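Local coordinates for protein acetamidase (Bacillus halodurans, PDB 2II1) that probably hydrolyses carbon-nitrogen bonds in linear amides such as acetamide, and binds calcium ions, at residues A[156-161]-A[282-287]; A[166-171]-A[219-224]; A[133-138]-A[178-183]; A[75-80]-A[203-208]; A[224-229]-A[244-249]. All blocks are in the same frame, centred on the assembly; numbering follows the deposited sequence.

Contact 1: residues A[156-161]-A[282-287]; sequences LDTKDI and TARFSL. With CA (calcium ion), chain E.
The calcium-binding loop 156-161 lies against strand 281-288 of the large mixed sheet of this acetamidase/formamidase fold. Arg284 carries most of the contact, through a salt bridge and a methyl contact; Thr282 takes a smaller share. Arg284 CG sits in the crowded position between the backbone N and the carbonyl carbon (chi1 58°), and the chain runs extended to NE. CB and CG carry the chain toward the loop, and the first close touch is at CD. Arg284 CD meets Thr158 CG2 at 3.5 Å, tip to tip, and this methyl also lies over one face of the guanidinium. Arg284 NE donates to Asp160 OD2 at 2.9 Å. Arg284 NH2 donates to the same Asp160 OD2 at 2.7 Å. The grip is therefore side-on, with two nitrogens on one oxygen. Asp160 OD2 is nearly in the guanidinium plane, but the carboxylate is turned 62° from it. NH2 also forms a salt bridge with Asp189, so two carboxylates probably share the guanidinium charge. Arg284 NH1 makes weak hydrogen bonds to Val273 O and Ser274 OG. Lys159 CG crosses near NH2, while Lys159 NZ reaches Asp270 of the second subunit in a salt bridge. A type I beta turn from Thr158 to Ile161 presents Asp160 to the arginine. At the other end of the loop, Leu156 CD2 and Thr158 OG1 lie near Thr282 CG2; the Thr158 hydroxyl is hydrogen-bonded to Ser274 OG. Asp157 turns to the metal with Asn155 and Asp182. Its carboxylate is bidentate, with Asp157 OD1 2.5 Å and Asp157 OD2 2.4 Å from the calcium ion.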
# COMPACT_ATOMS: atom_id res chain seq x y z
N LEU A 156 -15.38 -0.74 -3.13
CA LEU A 156 -14.10 -0.09 -2.80
C LEU A 156 -13.15 -1.04 -2.09
O LEU A 156 -11.93 -0.86 -2.15
CB LEU A 156 -14.33 1.16 -1.91
CG LEU A 156 -15.03 2.39 -2.51
CD1 LEU A 156 -15.28 3.52 -1.53
CD2 LEU A 156 -14.24 2.96 -3.69
N ASP A 157 -13.71 -2.04 -1.39
CA ASP A 157 -12.95 -2.94 -0.53
C ASP A 157 -11.75 -2.27 0.16
O ASP A 157 -10.60 -2.69 0.00
CB ASP A 157 -12.58 -4.22 -1.29
CG ASP A 157 -13.80 -5.04 -1.66
OD1 ASP A 157 -14.80 -4.99 -0.90
OD2 ASP A 157 -13.78 -5.73 -2.69
N THR A 158 -12.07 -1.25 0.96
CA THR A 158 -11.09 -0.44 1.67
C THR A 158 -11.25 -0.74 3.15
O THR A 158 -12.31 -0.50 3.75
CB THR A 158 -11.31 1.08 1.31
OG1 THR A 158 -10.99 1.27 -0.07
CG2 THR A 158 -10.46 2.03 2.14
N LYS A 159 -10.19 -1.29 3.75
CA LYS A 159 -10.24 -1.79 5.11
C LYS A 159 -10.31 -0.69 6.17
O LYS A 159 -10.64 -0.95 7.33
CB LYS A 159 -9.08 -2.78 5.40
CG LYS A 159 -7.72 -2.16 5.73
CD LYS A 159 -6.67 -3.21 6.07
CE LYS A 159 -5.34 -2.55 6.37
NZ LYS A 159 -4.26 -3.49 6.79
N ASP A 160 -10.01 0.54 5.77
CA ASP A 160 -10.13 1.68 6.68
C ASP A 160 -11.58 2.15 6.82
O ASP A 160 -11.88 2.98 7.69
CB ASP A 160 -9.21 2.82 6.23
CG ASP A 160 -7.74 2.51 6.49
OD1 ASP A 160 -7.41 2.15 7.63
OD2 ASP A 160 -6.90 2.62 5.56
N ILE A 161 -12.47 1.61 6.00
CA ILE A 161 -13.91 1.86 6.16
C ILE A 161 -14.46 0.92 7.23
O ILE A 161 -14.98 -0.16 6.93
CB ILE A 161 -14.67 1.75 4.82
CG1 ILE A 161 -14.07 2.71 3.79
CG2 ILE A 161 -16.17 2.10 4.99
CD1 ILE A 161 -14.88 2.79 2.49
N THR A 282 -8.60 -0.25 -6.77
CA THR A 282 -8.77 0.91 -5.89
C THR A 282 -7.51 1.12 -5.06
O THR A 282 -6.94 0.17 -4.57
CB THR A 282 -9.95 0.74 -4.95
OG1 THR A 282 -11.12 0.50 -5.73
CG2 THR A 282 -10.15 1.98 -4.07
N ALA A 283 -7.10 2.38 -4.93
CA ALA A 283 -5.91 2.82 -4.20
C ALA A 283 -6.31 4.00 -3.34
O ALA A 283 -7.34 4.65 -3.62
CB ALA A 283 -4.81 3.23 -5.16
N ARG A 284 -5.53 4.26 -2.29
CA ARG A 284 -5.75 5.47 -1.45
C ARG A 284 -4.46 6.13 -1.04
O ARG A 284 -3.48 5.46 -0.72
CB ARG A 284 -6.62 5.22 -0.20
CG ARG A 284 -6.15 4.17 0.77
CD ARG A 284 -7.32 3.56 1.54
NE ARG A 284 -6.84 2.77 2.67
CZ ARG A 284 -6.35 1.53 2.59
NH1 ARG A 284 -6.28 0.92 1.43
NH2 ARG A 284 -5.91 0.91 3.67
N PHE A 285 -4.46 7.46 -1.05
CA PHE A 285 -3.35 8.22 -0.48
C PHE A 285 -3.76 8.77 0.86
O PHE A 285 -4.78 9.46 0.96
CB PHE A 285 -2.90 9.39 -1.37
CG PHE A 285 -1.51 9.85 -1.04
CD1 PHE A 285 -1.28 10.71 0.01
CD2 PHE A 285 -0.44 9.32 -1.71
CE1 PHE A 285 0.02 11.06 0.36
CE2 PHE A 285 0.83 9.67 -1.40
CZ PHE A 285 1.07 10.56 -0.35
N SER A 286 -2.90 8.51 1.86
CA SER A 286 -3.16 8.81 3.25
C SER A 286 -2.11 9.77 3.83
O SER A 286 -0.88 9.56 3.67
CB SER A 286 -3.19 7.52 4.05
OG SER A 286 -3.28 7.74 5.43
N LEU A 287 -2.59 10.84 4.48
CA LEU A 287 -1.73 11.76 5.20
C LEU A 287 -2.27 12.05 6.63
O LEU A 287 -3.48 12.23 6.80
CB LEU A 287 -1.59 13.04 4.40
CG LEU A 287 -0.62 14.11 4.90
CD1 LEU A 287 0.88 13.69 4.74
CD2 LEU A 287 -0.93 15.42 4.20
CA CA E . -16.07 -6.46 -2.40
O HOH W 1 -15.26 -7.48 -4.35
O HOH W 2 -15.44 -8.58 -1.34

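Contact 2: residues A[166-171]-A[219-224]; sequences TVYLPV and ALKTDT
Thr166 and Lys221 exchange two backbone hydrogen bonds. Thr166 N donates to Lys221 O at 2.9 Å, and Lys221 N donates to Thr166 O at 3.0 Å. Both run nearly along the C=O axis. Tyr168 and Ala219 form the second such pair. Tyr168 N reaches Ala219 O at 2.7 Å, and Ala219 N reaches Tyr168 O at 3.1 Å, both in the carbonyl plane. Thr166 O also receives a CA-H...O contact from Leu220 CA. Strands 166-170 and 219-221 are thus antiparallel neighbours inside the large mixed sheet. Val167 and Leu220 form the non-hydrogen-bonded pair between the two bonded ones, and their side chains lie on the sheet face away from Tyr168. Their backbone groups point outward, Val167 to Ile77 and Leu220 to Met227, so the sheet continues on both flanks. Tyr168 has CG beside the backbone N (chi1 -56°), which lays its ring along strand 219-221. Ala219 O and Leu220 CA sit at the ring edge, and Tyr168 CD1 is near Ala219 CB at 4.5 Å. Tyr168 OH reaches Lys221 CE at 3.3 Å, because the lysine chain bends at chi3 (79°). Tyr168 also meets Phe215 edge-to-face. An alanine here removes the ring that meets Ala219, Lys221 CE and Phe215, and would probably loosen the packing on this face. Thr222 OG1 accepts from Thr224 N at 3.1 Å in an ST turn, and also from His225 N.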
# COMPACT_ATOMS: atom_id res chain seq x y z
N THR A 166 -14.98 8.22 9.33
CA THR A 166 -15.93 9.03 8.57
C THR A 166 -15.65 8.87 7.07
O THR A 166 -14.52 9.05 6.66
CB THR A 166 -15.78 10.51 8.94
OG1 THR A 166 -16.03 10.65 10.34
CG2 THR A 166 -16.74 11.34 8.21
N VAL A 167 -16.69 8.55 6.29
CA VAL A 167 -16.60 8.34 4.86
C VAL A 167 -17.24 9.53 4.18
O VAL A 167 -18.28 10.01 4.63
CB VAL A 167 -17.41 7.09 4.43
CG1 VAL A 167 -17.20 6.81 2.93
CG2 VAL A 167 -17.02 5.91 5.24
N TYR A 168 -16.64 10.01 3.11
CA TYR A 168 -17.26 11.09 2.31
C TYR A 168 -17.55 10.63 0.87
O TYR A 168 -16.64 10.24 0.18
CB TYR A 168 -16.34 12.31 2.27
CG TYR A 168 -15.94 12.85 3.64
CD1 TYR A 168 -14.82 12.37 4.29
CD2 TYR A 168 -16.66 13.87 4.24
CE1 TYR A 168 -14.43 12.86 5.53
CE2 TYR A 168 -16.29 14.37 5.50
CZ TYR A 168 -15.17 13.86 6.13
OH TYR A 168 -14.78 14.34 7.35
N LEU A 169 -18.83 10.69 0.46
CA LEU A 169 -19.29 10.32 -0.91
C LEU A 169 -19.99 11.50 -1.60
O LEU A 169 -20.53 12.36 -0.92
CB LEU A 169 -20.27 9.15 -0.86
CG LEU A 169 -19.71 7.82 -0.39
CD1 LEU A 169 -20.85 6.82 -0.26
CD2 LEU A 169 -18.59 7.35 -1.35
N PRO A 170 -20.00 11.53 -2.96
CA PRO A 170 -20.65 12.62 -3.67
C PRO A 170 -22.17 12.46 -3.63
O PRO A 170 -22.70 11.34 -3.56
CB PRO A 170 -20.13 12.46 -5.09
CG PRO A 170 -19.91 10.99 -5.21
CD PRO A 170 -19.42 10.54 -3.90
N VAL A 171 -22.86 13.59 -3.65
CA VAL A 171 -24.29 13.62 -3.97
C VAL A 171 -24.37 14.10 -5.40
O VAL A 171 -24.08 15.27 -5.69
CB VAL A 171 -25.05 14.59 -3.05
CG1 VAL A 171 -26.54 14.77 -3.50
CG2 VAL A 171 -24.99 14.11 -1.65
N ALA A 219 -13.60 9.81 -0.12
CA ALA A 219 -12.52 10.06 0.80
C ALA A 219 -12.90 9.59 2.18
O ALA A 219 -14.07 9.37 2.51
CB ALA A 219 -12.17 11.55 0.81
N LEU A 220 -11.89 9.48 3.02
CA LEU A 220 -12.15 9.12 4.38
C LEU A 220 -11.19 9.74 5.37
O LEU A 220 -10.06 10.09 5.05
CB LEU A 220 -12.20 7.57 4.49
CG LEU A 220 -10.96 6.70 4.33
CD1 LEU A 220 -10.20 6.84 5.69
CD2 LEU A 220 -11.36 5.24 4.05
N LYS A 221 -11.66 9.83 6.61
CA LYS A 221 -10.87 10.29 7.76
C LYS A 221 -11.05 9.27 8.88
O LYS A 221 -12.19 8.87 9.16
CB LYS A 221 -11.30 11.69 8.15
CG LYS A 221 -11.05 12.11 9.59
CD LYS A 221 -11.39 13.56 9.81
CE LYS A 221 -12.89 13.80 9.96
NZ LYS A 221 -13.19 14.99 10.85
N THR A 222 -9.93 8.81 9.45
CA THR A 222 -9.89 7.93 10.60
C THR A 222 -9.61 8.82 11.83
O THR A 222 -9.64 10.04 11.71
CB THR A 222 -8.77 6.88 10.48
OG1 THR A 222 -7.48 7.53 10.45
CG2 THR A 222 -8.95 6.04 9.21
N ASP A 223 -9.33 8.22 12.98
CA ASP A 223 -8.88 9.00 14.14
C ASP A 223 -7.53 9.71 13.92
O ASP A 223 -7.21 10.62 14.64
CB ASP A 223 -8.77 8.10 15.39
CG ASP A 223 -10.11 7.88 16.10
OD1 ASP A 223 -11.20 8.02 15.47
OD2 ASP A 223 -10.08 7.55 17.30
N THR A 224 -6.72 9.29 12.94
CA THR A 224 -5.35 9.83 12.80
C THR A 224 -4.97 10.34 11.41
O THR A 224 -4.02 11.11 11.28
CB THR A 224 -4.32 8.76 13.19
OG1 THR A 224 -4.63 7.54 12.51
CG2 THR A 224 -4.34 8.52 14.69

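Contact 3: residues A[133-138]-A[178-183]; sequences GVIGTA and LALGDL. With CA (calcium ion), chain E; CA (calcium ion), chain F.
Backbone hydrogen bonds join strands 131-136 and 176-184 as antiparallel neighbours in the second mixed sheet. Gly136 and Ala179 bond both ways, nearly along their C=O axes. Val134 and Gly181 also bond both ways. Gly181 N reaches Val134 O at 2.8 Å in the carbonyl plane, whereas Val134 N lies 3.3 Å from Gly181 O and well above its plane. Gly133 N, where the chain turns a corner, adds a bond to Asp182 O at 2.8 Å.

Apolar packing lies on the face of Ile135 and Leu180, which lie side by side; Leu180 also packs on strand 201-210 of the large sheet. Ile135 CG1 meets Leu180 CB at 4.1 Å and Leu178 CD1 at 4.0 Å. On the other face Val134 CG2 crosses Asp182 CB at 3.6 Å.

Metal coordination falls to Asp182. Its CG is anti to the backbone N (chi1 -173°), and the carboxylate bridges two calcium ions. Asp182 OD2 binds the chain E ion at 2.4 Å, and Asp182 OD1 binds the chain F ion at 2.1 Å. Asn155 and Asp157 complete the protein ligands of the first site, His184 and Glu198 those of the second. Two cations on one carboxylate would probably keep Asp182 ionised and hold its plane fixed.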
# COMPACT_ATOMS: atom_id res chain seq x y z
N GLY A 133 -17.41 -3.22 2.64
CA GLY A 133 -16.78 -3.34 1.33
C GLY A 133 -17.43 -2.51 0.23
O GLY A 133 -16.74 -2.00 -0.67
N VAL A 134 -18.74 -2.44 0.25
CA VAL A 134 -19.55 -1.76 -0.75
C VAL A 134 -20.31 -0.67 -0.04
O VAL A 134 -21.16 -0.95 0.80
CB VAL A 134 -20.55 -2.70 -1.47
CG1 VAL A 134 -21.59 -1.91 -2.23
CG2 VAL A 134 -19.81 -3.65 -2.39
N ILE A 135 -19.95 0.58 -0.34
CA ILE A 135 -20.69 1.74 0.11
C ILE A 135 -20.68 2.76 -1.03
O ILE A 135 -19.64 3.08 -1.56
CB ILE A 135 -20.07 2.32 1.40
CG1 ILE A 135 -21.01 3.38 2.02
CG2 ILE A 135 -18.68 2.88 1.14
CD1 ILE A 135 -20.64 3.80 3.40
N GLY A 136 -21.86 3.28 -1.42
CA GLY A 136 -21.92 4.20 -2.54
C GLY A 136 -23.22 4.95 -2.67
O GLY A 136 -24.23 4.58 -2.04
N THR A 137 -23.15 6.03 -3.44
CA THR A 137 -24.32 6.82 -3.84
C THR A 137 -24.60 6.57 -5.34
O THR A 137 -23.81 5.90 -6.02
CB THR A 137 -24.08 8.33 -3.55
OG1 THR A 137 -22.93 8.79 -4.26
CG2 THR A 137 -23.89 8.56 -2.04
N ALA A 138 -25.73 7.06 -5.84
CA ALA A 138 -26.12 6.85 -7.22
C ALA A 138 -25.31 7.73 -8.18
O ALA A 138 -25.20 8.95 -7.96
CB ALA A 138 -27.63 7.13 -7.42
N LEU A 178 -28.06 6.38 -0.92
CA LEU A 178 -26.97 5.64 -0.28
C LEU A 178 -27.37 4.17 -0.09
O LEU A 178 -28.49 3.88 0.28
CB LEU A 178 -26.63 6.25 1.10
CG LEU A 178 -25.49 5.66 1.93
CD1 LEU A 178 -24.14 5.69 1.20
CD2 LEU A 178 -25.35 6.38 3.28
N ALA A 179 -26.45 3.27 -0.37
CA ALA A 179 -26.67 1.83 -0.27
C ALA A 179 -25.35 1.24 0.24
O ALA A 179 -24.29 1.78 -0.05
CB ALA A 179 -27.04 1.23 -1.66
N LEU A 180 -25.40 0.17 1.02
CA LEU A 180 -24.17 -0.42 1.51
C LEU A 180 -24.33 -1.89 1.77
O LEU A 180 -25.44 -2.40 1.88
CB LEU A 180 -23.61 0.30 2.73
CG LEU A 180 -24.26 0.12 4.10
CD1 LEU A 180 -24.01 -1.29 4.68
CD2 LEU A 180 -23.77 1.20 5.01
N GLY A 181 -23.20 -2.58 1.83
CA GLY A 181 -23.21 -4.02 1.86
C GLY A 181 -21.81 -4.57 1.98
O GLY A 181 -20.86 -3.85 2.28
N ASP A 182 -21.71 -5.87 1.76
CA ASP A 182 -20.43 -6.53 1.61
C ASP A 182 -19.52 -6.30 2.79
O ASP A 182 -18.39 -5.81 2.62
CB ASP A 182 -19.76 -6.07 0.32
CG ASP A 182 -18.51 -6.84 0.01
OD1 ASP A 182 -18.52 -8.06 0.21
OD2 ASP A 182 -17.50 -6.24 -0.45
N LEU A 183 -19.99 -6.70 3.96
CA LEU A 183 -19.23 -6.61 5.20
C LEU A 183 -18.20 -7.74 5.25
O LEU A 183 -18.44 -8.80 4.68
CB LEU A 183 -20.16 -6.70 6.40
CG LEU A 183 -21.32 -5.71 6.52
CD1 LEU A 183 -21.98 -5.85 7.91
CD2 LEU A 183 -20.86 -4.27 6.29
CA CA E . -16.07 -6.46 -2.40
CA CA F . -16.72 -9.10 0.07
O HOH W 1 -15.26 -7.48 -4.35
O HOH W 2 -15.44 -8.58 -1.34

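Contact 4: residues A[75-80]-A[203-208]; sequences LEIEIL and VTLKVN
Asn208 O has the straightest hydrogen bond here and is gripped by two contacts. Glu76 N donates to it at 2.8 Å with an N-H...O angle of 172°, and Leu75 CA adds a CA-H...O contact. Asn208 N returns a bond to Glu76 O, also at 2.8 Å. Further along, Glu78 and Lys206 repeat the two-way exchange. Both are hydrogen-bonded pairs of antiparallel strands 74-84 and 201-210, neighbours in the large mixed sheet. A single bond follows, from Leu80 N to Thr204 O at 2.9 Å. The two faces of the sheet differ. The face of Ile77, Ile79, Leu205 and Val207 is apolar and packs on strand 176-184 through Ile77 and Leu205. There Ile77 CG2 lies beside Leu205 CB at 3.9 Å. Leu205 CG takes the crowded position (chi1 56°), so that both its methyls also approach Ile77 CG2. Leu75 CD2 meets Val207 CG2 at 3.9 Å.

The other face is polar. The Glu76 and Asn208 side chains lie side by side, their carboxylate and amide planes 72° apart. Asn208 ND2 is modelled donating to Glu76 OE1, but its place is less certain. Glu78 bends at chi2 and lies alongside Lys206, with Glu78 OE2 3.8 Å from Lys206 CG.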
# COMPACT_ATOMS: atom_id res chain seq x y z
N LEU A 75 -21.98 13.58 1.16
CA LEU A 75 -22.43 12.99 2.41
C LEU A 75 -21.23 12.83 3.29
O LEU A 75 -20.15 12.43 2.82
CB LEU A 75 -23.09 11.64 2.21
CG LEU A 75 -24.45 11.62 1.51
CD1 LEU A 75 -24.91 10.19 1.47
CD2 LEU A 75 -25.49 12.51 2.21
N GLU A 76 -21.43 13.15 4.56
CA GLU A 76 -20.46 12.87 5.62
C GLU A 76 -21.03 11.74 6.48
O GLU A 76 -22.03 11.91 7.15
CB GLU A 76 -20.21 14.12 6.45
CG GLU A 76 -19.29 13.88 7.63
CD GLU A 76 -19.16 15.08 8.51
OE1 GLU A 76 -20.07 15.34 9.31
OE2 GLU A 76 -18.14 15.78 8.41
N ILE A 77 -20.40 10.57 6.42
CA ILE A 77 -20.99 9.37 7.01
C ILE A 77 -20.07 8.79 8.08
O ILE A 77 -18.97 8.31 7.79
CB ILE A 77 -21.27 8.29 5.96
CG1 ILE A 77 -22.13 8.87 4.83
CG2 ILE A 77 -21.93 7.08 6.68
CD1 ILE A 77 -21.89 8.25 3.44
N GLU A 78 -20.56 8.84 9.31
CA GLU A 78 -19.82 8.40 10.47
C GLU A 78 -20.19 6.97 10.81
O GLU A 78 -21.33 6.69 11.18
CB GLU A 78 -20.15 9.36 11.60
CG GLU A 78 -19.77 10.83 11.22
CD GLU A 78 -20.79 11.88 11.69
OE1 GLU A 78 -20.64 12.39 12.83
OE2 GLU A 78 -21.70 12.22 10.90
N ILE A 79 -19.25 6.05 10.67
CA ILE A 79 -19.49 4.62 10.99
C ILE A 79 -19.39 4.50 12.51
O ILE A 79 -18.30 4.61 13.09
CB ILE A 79 -18.50 3.63 10.27
CG1 ILE A 79 -18.43 3.91 8.76
CG2 ILE A 79 -18.91 2.17 10.46
CD1 ILE A 79 -19.76 3.74 8.00
N LEU A 80 -20.54 4.36 13.16
CA LEU A 80 -20.58 4.28 14.62
C LEU A 80 -20.31 2.84 15.07
O LEU A 80 -19.61 2.62 16.06
CB LEU A 80 -21.93 4.81 15.14
CG LEU A 80 -22.31 6.25 14.73
CD1 LEU A 80 -23.69 6.66 15.26
CD2 LEU A 80 -21.24 7.22 15.22
N VAL A 203 -24.96 -2.39 10.14
CA VAL A 203 -24.13 -1.20 10.23
C VAL A 203 -24.99 -0.12 10.85
O VAL A 203 -26.16 0.01 10.49
CB VAL A 203 -23.58 -0.75 8.85
CG1 VAL A 203 -22.94 0.61 8.95
CG2 VAL A 203 -22.57 -1.73 8.36
N THR A 204 -24.41 0.59 11.82
CA THR A 204 -25.01 1.78 12.40
C THR A 204 -24.14 2.95 11.99
O THR A 204 -22.93 2.94 12.19
CB THR A 204 -25.13 1.66 13.94
OG1 THR A 204 -25.94 0.53 14.25
CG2 THR A 204 -25.76 2.92 14.57
N LEU A 205 -24.78 3.95 11.38
CA LEU A 205 -24.08 5.14 10.91
C LEU A 205 -24.90 6.40 11.18
O LEU A 205 -26.12 6.33 11.35
CB LEU A 205 -23.76 4.97 9.42
CG LEU A 205 -24.87 4.70 8.41
CD1 LEU A 205 -25.58 5.97 7.98
CD2 LEU A 205 -24.34 4.05 7.18
N LYS A 206 -24.22 7.54 11.23
CA LYS A 206 -24.87 8.85 11.18
C LYS A 206 -24.58 9.51 9.82
O LYS A 206 -23.40 9.56 9.34
CB LYS A 206 -24.35 9.72 12.33
CG LYS A 206 -25.02 11.09 12.46
CD LYS A 206 -24.61 11.81 13.75
CE LYS A 206 -24.88 13.33 13.67
NZ LYS A 206 -25.02 13.96 15.02
N VAL A 207 -25.63 10.00 9.17
CA VAL A 207 -25.48 10.59 7.85
C VAL A 207 -25.68 12.11 7.90
O VAL A 207 -26.76 12.60 8.30
CB VAL A 207 -26.41 9.90 6.81
CG1 VAL A 207 -27.86 9.86 7.28
CG2 VAL A 207 -26.28 10.57 5.45
N ASN A 208 -24.64 12.87 7.49
CA ASN A 208 -24.73 14.33 7.43
C ASN A 208 -24.62 14.81 6.00
O ASN A 208 -23.91 14.21 5.18
CB ASN A 208 -23.65 15.02 8.27
CG ASN A 208 -23.72 14.62 9.72
OD1 ASN A 208 -24.79 14.55 10.31
ND2 ASN A 208 -22.56 14.35 10.30

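Contact 5: residues A[224-229]-A[244-249]; sequences THFMTI and KNMATF
Helix 235-253 packs across strand 225-232, which precedes it in the chain, with a hydrophobic seam between them. The short segments run at 121° to each other and their axes come within 8.0 Å. Selenomethionine Met246 carries much of the contact. Its chain bends at chi2 and chi3 and slides past Phe226. Met246 SE stands at the ring edge, 5.2 Å from the Phe226 centroid, in a Met-aromatic contact. Met246 CE touches Phe226 CD2 at 3.8 Å. Phe249 reaches Phe226 tip to tip, CE2 to CE2 at 4.0 Å, with the ring planes oblique at 49°. An alanine in place of Phe226 removes the ring that meets Met246 and Phe249, and would probably loosen the helix on the sheet.

Thr228 CB meets Asn245 CB at 3.9 Å, and Thr228 OG1 touches Met246 CB. The Thr228 hydroxyl is hydrogen-bonded to Ala242 O. A water accepts from Asn245 ND2 at 2.9 Å, while Asn245 OD1 is hydrogen-bonded to Gln241 NE2. Phe215 and Phe292 extend the aromatic cluster around Phe226. Strands 219-221 and 281-288 flank strand 225-232, and helix 258-268 packs against Met246 and Ala247.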
# COMPACT_ATOMS: atom_id res chain seq x y z
N THR A 224 -6.72 9.29 12.94
CA THR A 224 -5.35 9.83 12.80
C THR A 224 -4.97 10.34 11.41
O THR A 224 -4.02 11.11 11.28
CB THR A 224 -4.32 8.76 13.19
OG1 THR A 224 -4.63 7.54 12.51
CG2 THR A 224 -4.34 8.52 14.69
N HIS A 225 -5.69 9.89 10.40
CA HIS A 225 -5.36 10.18 8.99
C HIS A 225 -6.56 10.58 8.18
O HIS A 225 -7.69 10.28 8.52
CB HIS A 225 -4.72 8.97 8.32
CG HIS A 225 -3.34 8.69 8.81
ND1 HIS A 225 -3.12 8.03 9.99
CD2 HIS A 225 -2.12 9.01 8.31
CE1 HIS A 225 -1.82 7.94 10.19
NE2 HIS A 225 -1.19 8.53 9.19
N PHE A 226 -6.27 11.29 7.09
CA PHE A 226 -7.25 11.60 6.07
C PHE A 226 -6.75 10.91 4.79
O PHE A 226 -5.54 10.83 4.55
CB PHE A 226 -7.35 13.12 5.89
CG PHE A 226 -8.21 13.52 4.75
CD1 PHE A 226 -9.59 13.51 4.87
CD2 PHE A 226 -7.65 13.85 3.53
CE1 PHE A 226 -10.38 13.80 3.79
CE2 PHE A 226 -8.45 14.17 2.46
CZ PHE A 226 -9.79 14.14 2.59
N MSE A 227 -7.67 10.36 4.01
CA MSE A 227 -7.27 9.67 2.79
C MSE A 227 -8.17 9.95 1.64
O MSE A 227 -9.38 9.94 1.78
CB MSE A 227 -7.33 8.16 2.99
CG MSE A 227 -6.78 7.73 4.30
SE MSE A 227 -6.76 5.80 4.37
CE MSE A 227 -6.49 5.71 6.32
N THR A 228 -7.54 10.15 0.48
CA THR A 228 -8.22 10.24 -0.79
C THR A 228 -8.22 8.87 -1.49
O THR A 228 -7.22 8.16 -1.52
CB THR A 228 -7.63 11.37 -1.70
OG1 THR A 228 -6.21 11.20 -1.86
CG2 THR A 228 -7.93 12.75 -1.06
N ILE A 229 -9.38 8.50 -2.02
CA ILE A 229 -9.60 7.24 -2.72
C ILE A 229 -9.87 7.44 -4.24
O ILE A 229 -10.65 8.31 -4.67
CB ILE A 229 -10.80 6.50 -2.08
CG1 ILE A 229 -10.54 6.26 -0.60
CG2 ILE A 229 -11.01 5.16 -2.75
CD1 ILE A 229 -11.76 5.86 0.17
N LYS A 244 -2.88 12.42 -6.98
CA LYS A 244 -3.22 13.74 -7.53
C LYS A 244 -4.38 14.41 -6.83
O LYS A 244 -4.39 15.63 -6.73
CB LYS A 244 -3.48 13.64 -9.01
CG LYS A 244 -2.17 13.45 -9.79
CD LYS A 244 -2.39 13.37 -11.30
CE LYS A 244 -1.07 13.35 -12.07
NZ LYS A 244 -1.28 13.76 -13.49
N ASN A 245 -5.35 13.63 -6.34
CA ASN A 245 -6.50 14.13 -5.54
C ASN A 245 -6.09 14.75 -4.21
O ASN A 245 -6.60 15.81 -3.79
CB ASN A 245 -7.52 13.02 -5.28
CG ASN A 245 -8.28 12.60 -6.53
OD1 ASN A 245 -8.05 13.12 -7.61
ND2 ASN A 245 -9.21 11.63 -6.36
N MSE A 246 -5.17 14.08 -3.54
CA MSE A 246 -4.58 14.65 -2.32
C MSE A 246 -3.81 15.93 -2.65
O MSE A 246 -4.02 16.97 -2.05
CB MSE A 246 -3.66 13.62 -1.63
CG MSE A 246 -3.16 14.10 -0.28
SE MSE A 246 -4.62 14.44 1.00
CE MSE A 246 -4.83 12.55 1.33
N ALA A 247 -2.93 15.85 -3.63
CA ALA A 247 -2.02 16.97 -3.94
C ALA A 247 -2.78 18.25 -4.42
O ALA A 247 -2.42 19.37 -4.08
CB ALA A 247 -0.97 16.51 -4.99
N THR A 248 -3.80 18.06 -5.26
CA THR A 248 -4.57 19.19 -5.78
C THR A 248 -5.47 19.74 -4.68
O THR A 248 -5.67 20.94 -4.61
CB THR A 248 -5.38 18.86 -7.06
OG1 THR A 248 -6.34 17.83 -6.78
CG2 THR A 248 -4.48 18.41 -8.21
N PHE A 249 -6.00 18.87 -3.82
CA PHE A 249 -6.73 19.32 -2.60
C PHE A 249 -5.89 20.26 -1.69
O PHE A 249 -6.30 21.38 -1.36
CB PHE A 249 -7.22 18.11 -1.79
CG PHE A 249 -7.74 18.46 -0.42
CD1 PHE A 249 -8.65 19.50 -0.25
CD2 PHE A 249 -7.34 17.75 0.68
CE1 PHE A 249 -9.13 19.83 1.04
CE2 PHE A 249 -7.80 18.07 1.96
CZ PHE A 249 -8.71 19.11 2.13
O HOH W 3 -10.21 11.38 -3.65

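Contacts 1 and 3 meet at the calcium site. Asp157 OD1 and Asp182 OD2 stand 3.0 Å apart on the same ion, which probably offsets their like charges, and the two waters on that ion are common to them. Contacts 1, 2, 4 and 5 all reach the large sheet. Phe285 O and Thr228 N, 2.9 Å apart, join contact 1 to contact 5. Strand 166-170 joins contact 2 to contact 4, where Val167 N lies 2.7 Å from Ile77 O. Leu220 O and Met227 N, 2.6 Å apart, join contact 2 to contact 5. Contact 3 packs on contact 4 by Leu180 CD2 and Leu205 CD2, 3.6 Å apart. Contacts 3 and 5 do not touch; their centres are about 21 Å apart.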